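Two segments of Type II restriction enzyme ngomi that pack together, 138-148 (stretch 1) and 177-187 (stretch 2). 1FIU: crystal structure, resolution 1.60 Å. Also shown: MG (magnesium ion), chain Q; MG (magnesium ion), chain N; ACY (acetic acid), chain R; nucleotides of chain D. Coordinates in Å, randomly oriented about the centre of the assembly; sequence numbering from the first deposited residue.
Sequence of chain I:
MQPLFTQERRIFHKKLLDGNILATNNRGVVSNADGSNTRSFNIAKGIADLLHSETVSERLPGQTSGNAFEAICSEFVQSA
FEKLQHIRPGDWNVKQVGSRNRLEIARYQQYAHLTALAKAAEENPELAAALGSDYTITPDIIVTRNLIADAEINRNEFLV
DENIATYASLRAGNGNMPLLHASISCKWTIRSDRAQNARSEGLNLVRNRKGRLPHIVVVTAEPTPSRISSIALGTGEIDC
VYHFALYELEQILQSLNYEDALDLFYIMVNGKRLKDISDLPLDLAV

Stretch 1, residues 138-148: TPDIIVTRNLI
Stretch 2 (177-187) MPLLHASISCK

The extended segments around 141-145 and 179-187 of one chain lie side by side as an antiparallel pair, their N-to-C directions 148° apart and their axes 4.4 Å apart at closest approach, and bury 857 Å² between the two stretches. The apolar centre is on the sheet face that carries Ile-141, Val-143, Arg-145, Leu-179, Ala-182 and Ile-184. Ile-141 and Ile-184, both m,t, face each other as a bridge pair with CB of Ile-141 3.8 Å from CB of Ile-184. Val-143 (t) sets its CB 4.0 Å from CB of Ala-182 and its CG2 4.0 Å from CD1 of Ile-184, while Ile-141 CD1 reaches to 3.6 Å from SG of Cys-186 (m). On the face of Ile-142, Thr-144, Leu-180 and Ser-183, Leu-180 (t,p) brings CD1 to 3.8 Å from CB of Ile-142 (p,t). At the far end Leu-147 (m,t) turns CD2 to 4.2 Å from CD1 of Leu-179 (m,t).

The backbone of 141-145 is extended (phi -134° to -117°, psi 124° to 158°), and its ladder with 179-187 is broken by one bulge. Ile-141 and Ile-184 exchange two hydrogen bonds, N of Ile-141 to O of Ile-184 at 3.1 Å and N of Ile-184 to O of Ile-141 at 2.9 Å. Ile-142 pairs with Ser-183 (CA to CA 4.9 Å) without such bonds, but Ile-142 CA lies 3.3 Å from O of Ala-182 in a CA-H...O contact. Val-143 N donates to O of Ala-182 at 3.0 Å. A beta bulge follows: His-181 (phi/psi -90/-40) is the extra residue, so Val-143 O accepts from both N of His-181 at 2.8 Å and N of Ala-182 at 3.1 Å, and Thr-144 (p) pairs with Leu-180, CA to CA 4.6 Å. Arg-145 and Leu-179 close the ladder, N of Arg-145 to O of Leu-179 at 2.8 Å and N of Leu-179 to O of Arg-145 at 2.9 Å; Arg-145 starts on the Ile-141 face and extends with chi1 to chi3 all t, so its guanidinium end leaves stretch 2 behind and is hydrogen-bonded elsewhere in the structure.

The polar edge is at Asp-140 (phi/psi -71/-46, m). Its OD2 accepts from N of Cys-186 at 2.8 Å and binds one magnesium ion at 2.2 Å, which Cys-186 O also binds at 2.2 Å; its OD1 binds the second magnesium ion at 2.1 Å. DC1 OP2 joins both ions, 2.1 Å from the first and 2.3 Å from the second, and the acetic acid spans them through O and OXT. Lys-187 (m,t,t,m) donates from NZ to O of the acetic acid at 3.0 Å.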

ATOM      1  N   THR I 138       0.288 -16.732   8.378  1.00 39.44           N
ATOM      2  CA  THR I 138       0.757 -18.104   8.571  1.00 37.60           C
ATOM      3  C   THR I 138       1.274 -18.656   7.246  1.00 30.00           C
ATOM      4  O   THR I 138       0.525 -19.308   6.511  1.00 32.02           O
ATOM      5  CB  THR I 138      -0.395 -19.016   9.065  1.00 41.03           C
ATOM      6  OG1 THR I 138      -0.994 -18.443  10.238  1.00 44.22           O
ATOM      7  CG2 THR I 138       0.135 -20.411   9.396  1.00 43.81           C
ATOM      8  N   PRO I 139       2.553 -18.400   6.917  1.00 25.42           N
ATOM      9  CA  PRO I 139       3.095 -18.909   5.651  1.00 22.21           C
ATOM     10  C   PRO I 139       3.042 -20.425   5.597  1.00 22.14           C
ATOM     11  O   PRO I 139       2.965 -21.080   6.629  1.00 23.31           O
ATOM     12  CB  PRO I 139       4.532 -18.384   5.635  1.00 23.22           C
ATOM     13  CG  PRO I 139       4.468 -17.140   6.551  1.00 23.62           C
ATOM     14  CD  PRO I 139       3.572 -17.645   7.657  1.00 24.29           C
ATOM     15  N   ASP I 140       3.068 -20.991   4.398  1.00 19.42           N
ATOM     16  CA  ASP I 140       3.034 -22.450   4.261  1.00 16.09           C
ATOM     17  C   ASP I 140       4.361 -23.049   4.726  1.00 16.07           C
ATOM     18  O   ASP I 140       4.386 -24.050   5.450  1.00 17.90           O
ATOM     19  CB  ASP I 140       2.803 -22.839   2.792  1.00 17.20           C
ATOM     20  CG  ASP I 140       1.446 -22.438   2.300  1.00 20.15           C
ATOM     21  OD1 ASP I 140       0.586 -22.151   3.157  1.00 17.66           O
ATOM     22  OD2 ASP I 140       1.232 -22.432   1.058  1.00 18.09           O
ATOM     23  N   ILE I 141       5.451 -22.434   4.279  1.00 15.37           N
ATOM     24  CA  ILE I 141       6.814 -22.857   4.599  1.00 14.91           C
ATOM     25  C   ILE I 141       7.614 -21.625   4.977  1.00 16.24           C
ATOM     26  O   ILE I 141       7.475 -20.581   4.367  1.00 16.86           O
ATOM     27  CB  ILE I 141       7.536 -23.474   3.360  1.00 15.25           C
ATOM     28  CG1 ILE I 141       6.830 -24.763   2.923  1.00 17.15           C
ATOM     29  CG2 ILE I 141       9.015 -23.777   3.674  1.00 16.36           C
ATOM     30  CD1 ILE I 141       7.305 -25.256   1.562  1.00 15.71           C
ATOM     31  N   ILE I 142       8.464 -21.750   5.985  1.00 15.36           N
ATOM     32  CA  ILE I 142       9.301 -20.621   6.333  1.00 14.86           C
ATOM     33  C   ILE I 142      10.747 -21.067   6.411  1.00 17.55           C
ATOM     34  O   ILE I 142      11.038 -22.250   6.668  1.00 17.44           O
ATOM     35  CB  ILE I 142       8.933 -19.955   7.711  1.00 14.49           C
ATOM     36  CG1 ILE I 142       9.042 -20.974   8.853  1.00 15.97           C
ATOM     37  CG2 ILE I 142       7.575 -19.288   7.627  1.00 15.37           C
ATOM     38  CD1 ILE I 142       8.732 -20.382  10.251  1.00 18.64           C
ATOM     39  N   VAL I 143      11.647 -20.131   6.110  1.00 16.93           N
ATOM     40  CA  VAL I 143      13.085 -20.351   6.275  1.00 14.08           C
ATOM     41  C   VAL I 143      13.464 -19.311   7.323  1.00 16.48           C
ATOM     42  O   VAL I 143      13.055 -18.164   7.226  1.00 15.47           O
ATOM     43  CB  VAL I 143      13.906 -20.077   5.001  1.00 15.33           C
ATOM     44  CG1 VAL I 143      15.396 -20.392   5.251  1.00 16.80           C
ATOM     45  CG2 VAL I 143      13.381 -20.949   3.860  1.00 16.30           C
ATOM     46  N   THR I 144      14.210 -19.730   8.349  1.00 15.89           N
ATOM     47  CA  THR I 144      14.618 -18.814   9.412  1.00 17.00           C
ATOM     48  C   THR I 144      16.120 -18.895   9.648  1.00 15.67           C
ATOM     49  O   THR I 144      16.759 -19.893   9.290  1.00 16.87           O
ATOM     50  CB  THR I 144      13.878 -19.138  10.729  1.00 18.32           C
ATOM     51  OG1 THR I 144      14.199 -20.472  11.141  1.00 20.96           O
ATOM     52  CG2 THR I 144      12.358 -19.061  10.516  1.00 18.35           C
ATOM     53  N   ARG I 145      16.675 -17.833  10.238  1.00 16.03           N
ATOM     54  CA  ARG I 145      18.111 -17.763  10.546  1.00 16.44           C
ATOM     55  C   ARG I 145      18.271 -17.582  12.051  1.00 18.38           C
ATOM     56  O   ARG I 145      17.726 -16.650  12.623  1.00 18.46           O
ATOM     57  CB  ARG I 145      18.777 -16.562   9.854  1.00 16.60           C
ATOM     58  CG  ARG I 145      20.310 -16.636   9.897  1.00 16.52           C
ATOM     59  CD  ARG I 145      20.972 -15.435   9.280  1.00 17.85           C
ATOM     60  NE  ARG I 145      22.428 -15.546   9.363  1.00 16.93           N
ATOM     61  CZ  ARG I 145      23.277 -14.724   8.758  1.00 17.96           C
ATOM     62  NH1 ARG I 145      22.815 -13.719   8.016  1.00 19.41           N
ATOM     63  NH2 ARG I 145      24.594 -14.904   8.885  1.00 19.99           N
ATOM     64  N   ASN I 146      19.022 -18.484  12.680  1.00 19.35           N
ATOM     65  CA  ASN I 146      19.292 -18.374  14.101  1.00 19.32           C
ATOM     66  C   ASN I 146      20.336 -17.291  14.320  1.00 18.16           C
ATOM     67  O   ASN I 146      21.126 -16.981  13.433  1.00 19.43           O
ATOM     68  CB  ASN I 146      19.801 -19.715  14.631  1.00 21.03           C
ATOM     69  CG  ASN I 146      18.685 -20.726  14.804  1.00 31.10           C
ATOM     70  OD1 ASN I 146      18.927 -21.940  14.814  1.00 38.55           O
ATOM     71  ND2 ASN I 146      17.458 -20.235  14.966  1.00 30.82           N
ATOM     72  N   LEU I 147      20.337 -16.714  15.515  1.00 17.46           N
ATOM     73  CA  LEU I 147      21.262 -15.633  15.824  1.00 17.07           C
ATOM     74  C   LEU I 147      22.680 -16.130  16.024  1.00 21.41           C
ATOM     75  O   LEU I 147      22.909 -17.330  16.165  1.00 22.17           O
ATOM     76  CB  LEU I 147      20.744 -14.879  17.034  1.00 15.91           C
ATOM     77  CG  LEU I 147      19.279 -14.453  16.861  1.00 18.06           C
ATOM     78  CD1 LEU I 147      18.872 -13.613  18.049  1.00 21.80           C
ATOM     79  CD2 LEU I 147      19.080 -13.635  15.562  1.00 19.09           C
ATOM     80  N   ILE I 148      23.634 -15.206  16.032  1.00 18.79           N
ATOM     81  CA  ILE I 148      25.026 -15.586  16.129  1.00 21.65           C
ATOM     82  C   ILE I 148      25.780 -15.034  17.326  1.00 21.77           C
ATOM     83  O   ILE I 148      25.453 -13.970  17.876  1.00 20.42           O
ATOM     84  CB  ILE I 148      25.756 -15.198  14.849  1.00 25.84           C
ATOM     85  CG1 ILE I 148      25.915 -13.681  14.769  1.00 22.92           C
ATOM     86  CG2 ILE I 148      24.955 -15.707  13.651  1.00 24.40           C
ATOM     87  CD1 ILE I 148      26.620 -13.176  13.518  1.00 24.33           C
ATOM     88  N   MET I 177      15.069 -12.882  19.155  1.00 37.76           N
ATOM     89  CA  MET I 177      14.567 -14.091  18.496  1.00 30.59           C
ATOM     90  C   MET I 177      15.184 -14.338  17.121  1.00 25.56           C
ATOM     91  O   MET I 177      15.857 -13.465  16.576  1.00 24.89           O
ATOM     92  CB  MET I 177      13.056 -13.958  18.340  1.00 30.71           C
ATOM     93  CG  MET I 177      12.324 -13.751  19.661  1.00 36.86           C
ATOM     94  SD  MET I 177      10.904 -12.645  19.466  1.00 44.00           S
ATOM     95  CE  MET I 177      11.775 -11.067  19.306  1.00 39.34           C
ATOM     96  N   PRO I 178      14.946 -15.532  16.538  1.00 21.40           N
ATOM     97  CA  PRO I 178      15.508 -15.819  15.214  1.00 20.07           C
ATOM     98  C   PRO I 178      14.887 -14.880  14.185  1.00 16.34           C
ATOM     99  O   PRO I 178      13.852 -14.285  14.436  1.00 18.78           O
ATOM    100  CB  PRO I 178      15.095 -17.260  14.950  1.00 20.86           C
ATOM    101  CG  PRO I 178      14.860 -17.821  16.308  1.00 27.30           C
ATOM    102  CD  PRO I 178      14.221 -16.704  17.061  1.00 25.78           C
ATOM    103  N   LEU I 179      15.527 -14.785  13.032  1.00 15.52           N
ATOM    104  CA  LEU I 179      15.058 -13.924  11.940  1.00 16.62           C
ATOM    105  C   LEU I 179      14.299 -14.727  10.885  1.00 16.57           C
ATOM    106  O   LEU I 179      14.674 -15.849  10.559  1.00 18.40           O
ATOM    107  CB  LEU I 179      16.261 -13.247  11.276  1.00 18.42           C
ATOM    108  CG  LEU I 179      16.957 -12.175  12.139  1.00 21.05           C
ATOM    109  CD1 LEU I 179      18.438 -12.065  11.771  1.00 20.58           C
ATOM    110  CD2 LEU I 179      16.234 -10.828  11.929  1.00 25.28           C
ATOM    111  N   LEU I 180      13.216 -14.147  10.369  1.00 14.22           N
ATOM    112  CA  LEU I 180      12.442 -14.806   9.312  1.00 13.91           C
ATOM    113  C   LEU I 180      13.154 -14.460   7.996  1.00 15.29           C
ATOM    114  O   LEU I 180      13.249 -13.289   7.623  1.00 16.39           O
ATOM    115  CB  LEU I 180      10.987 -14.308   9.310  1.00 14.36           C
ATOM    116  CG  LEU I 180      10.102 -14.931   8.213  1.00 16.02           C
ATOM    117  CD1 LEU I 180      10.128 -16.456   8.347  1.00 19.35           C
ATOM    118  CD2 LEU I 180       8.670 -14.388   8.309  1.00 18.25           C
ATOM    119  N   HIS I 181      13.665 -15.481   7.305  1.00 14.62           N
ATOM    120  CA  HIS I 181      14.405 -15.272   6.066  1.00 13.92           C
ATOM    121  C   HIS I 181      13.477 -15.304   4.857  1.00 15.26           C
ATOM    122  O   HIS I 181      13.639 -14.510   3.922  1.00 13.31           O
ATOM    123  CB  HIS I 181      15.470 -16.367   5.901  1.00 15.23           C
ATOM    124  CG  HIS I 181      16.365 -16.154   4.723  1.00 14.18           C
ATOM    125  ND1 HIS I 181      16.420 -17.019   3.648  1.00 20.57           N
ATOM    126  CD2 HIS I 181      17.230 -15.153   4.455  1.00 10.73           C
ATOM    127  CE1 HIS I 181      17.292 -16.553   2.770  1.00 10.51           C
ATOM    128  NE2 HIS I 181      17.800 -15.429   3.239  1.00 17.75           N
ATOM    129  N   ALA I 182      12.521 -16.219   4.877  1.00 15.11           N
ATOM    130  CA  ALA I 182      11.611 -16.359   3.740  1.00 15.04           C
ATOM    131  C   ALA I 182      10.255 -16.936   4.064  1.00 17.21           C
ATOM    132  O   ALA I 182      10.114 -17.788   4.958  1.00 15.40           O
ATOM    133  CB  ALA I 182      12.259 -17.253   2.658  1.00 15.79           C
ATOM    134  N   SER I 183       9.264 -16.471   3.299  1.00 14.03           N
ATOM    135  CA  SER I 183       7.886 -16.966   3.341  1.00 14.75           C
ATOM    136  C   SER I 183       7.728 -17.633   1.977  1.00 16.37           C
ATOM    137  O   SER I 183       7.882 -16.976   0.943  1.00 16.32           O
ATOM    138  CB  SER I 183       6.874 -15.828   3.422  1.00 15.58           C
ATOM    139  OG  SER I 183       5.547 -16.339   3.206  1.00 22.05           O
ATOM    140  N   ILE I 184       7.465 -18.933   1.987  1.00 15.73           N
ATOM    141  CA  ILE I 184       7.292 -19.687   0.746  1.00 15.57           C
ATOM    142  C   ILE I 184       5.882 -20.243   0.730  1.00 18.53           C
ATOM    143  O   ILE I 184       5.559 -21.147   1.473  1.00 18.66           O
ATOM    144  CB  ILE I 184       8.304 -20.841   0.673  1.00 15.38           C
ATOM    145  CG1 ILE I 184       9.733 -20.282   0.691  1.00 16.72           C
ATOM    146  CG2 ILE I 184       8.026 -21.692  -0.586  1.00 17.21           C
ATOM    147  CD1 ILE I 184      10.803 -21.330   0.846  1.00 18.34           C
ATOM    148  N   SER I 185       5.040 -19.669  -0.117  1.00 15.06           N
ATOM    149  CA  SER I 185       3.665 -20.100  -0.256  1.00 16.05           C
ATOM    150  C   SER I 185       3.622 -21.159  -1.373  1.00 18.05           C
ATOM    151  O   SER I 185       4.269 -20.996  -2.408  1.00 19.17           O
ATOM    152  CB  SER I 185       2.814 -18.888  -0.636  1.00 20.48           C
ATOM    153  OG  SER I 185       1.637 -19.302  -1.298  1.00 29.03           O
ATOM    154  N   CYS I 186       2.874 -22.246  -1.148  1.00 15.08           N
ATOM    155  CA  CYS I 186       2.749 -23.323  -2.146  1.00 16.58           C
ATOM    156  C   CYS I 186       1.307 -23.442  -2.627  1.00 15.61           C
ATOM    157  O   CYS I 186       0.369 -23.290  -1.849  1.00 17.46           O
ATOM    158  CB  CYS I 186       3.138 -24.683  -1.529  1.00 14.74           C
ATOM    159  SG  CYS I 186       4.821 -24.797  -0.937  1.00 18.30           S
ATOM    160  N   LYS I 187       1.145 -23.726  -3.915  1.00 16.07           N
ATOM    161  CA  LYS I 187      -0.185 -23.943  -4.480  1.00 17.25           C
ATOM    162  C   LYS I 187      -0.057 -25.096  -5.478  1.00 16.20           C
ATOM    163  O   LYS I 187       0.590 -24.947  -6.509  1.00 17.61           O
ATOM    164  CB  LYS I 187      -0.678 -22.678  -5.174  1.00 17.05           C
ATOM    165  CG  LYS I 187      -0.858 -21.531  -4.177  1.00 15.27           C
ATOM    166  CD  LYS I 187      -1.533 -20.298  -4.788  1.00 17.26           C
ATOM    167  CE  LYS I 187      -1.846 -19.246  -3.707  1.00 20.67           C
ATOM    168  NZ  LYS I 187      -2.721 -19.827  -2.639  1.00 22.12           N
TER
HETATM  169 MG    MG Q5555      -0.666 -22.611   0.001  1.00 15.90          MG
HETATM  170 MG    MG N4444      -1.225 -20.993   3.256  1.00 31.40          MG
HETATM  171  C   ACY R2001      -0.667 -19.519   0.400  1.00 26.03           C
HETATM  172  O   ACY R2001      -0.624 -20.385  -0.599  1.00 23.67           O
HETATM  173  OXT ACY R2001      -0.682 -19.791   1.610  1.00 25.39           O
HETATM  174  CH3 ACY R2001      -0.682 -18.053   0.000  1.00 21.69           C
ATOM    175  OP3  DC D   1      -4.066 -21.489   2.892  1.00 25.96           O
ATOM    176  P    DC D   1      -3.558 -22.079   1.598  1.00 20.28           P
ATOM    177  OP1  DC D   1      -4.060 -21.358   0.359  1.00 18.38           O
ATOM    178  OP2  DC D   1      -2.067 -22.322   1.593  1.00 21.20           O
ATOM    179  O5'  DC D   1      -4.215 -23.567   1.492  1.00 19.60           O
ATOM    180  C5'  DC D   1      -3.510 -24.708   1.984  1.00 22.85           C
ATOM    181  C4'  DC D   1      -4.134 -25.974   1.452  1.00 16.73           C
ATOM    182  O4'  DC D   1      -5.400 -26.173   2.137  1.00 19.16           O
ATOM    183  C3'  DC D   1      -4.487 -25.923  -0.029  1.00 18.24           C
ATOM    184  O3'  DC D   1      -3.474 -26.487  -0.825  1.00 15.70           O
ATOM    185  C2'  DC D   1      -5.780 -26.723  -0.143  1.00 28.29           C
ATOM    186  C1'  DC D   1      -6.373 -26.739   1.249  1.00 21.20           C
ATOM    187  N1   DC D   1      -7.574 -25.867   1.289  1.00 19.37           N
ATOM    188  C2   DC D   1      -8.821 -26.439   1.076  1.00 19.62           C
ATOM    189  O2   DC D   1      -8.877 -27.640   0.808  1.00 20.25           O
ATOM    190  N3   DC D   1      -9.940 -25.663   1.163  1.00 18.16           N
ATOM    191  C4   DC D   1      -9.828 -24.358   1.425  1.00 17.73           C
ATOM    192  N4   DC D   1     -10.952 -23.634   1.508  1.00 18.03           N
ATOM    193  C5   DC D   1      -8.556 -23.736   1.619  1.00 17.94           C
ATOM    194  C6   DC D   1      -7.465 -24.522   1.538  1.00 18.01           C
HETATM  195  O   HOH W   1      -2.401 -22.627  -1.283  1.00 18.19           O
HETATM  196  O   HOH W   2      -0.078 -19.261   4.293  1.00 28.82           O
HETATM  197  O   HOH W   3      -2.766 -19.340   3.659  1.00 40.05           O
HETATM  198  O   HOH W   4      -1.805 -22.118   5.049  1.00 26.04           O
HETATM  199  O   HOH W   5      -0.507 -24.800   0.398  1.00 18.23           O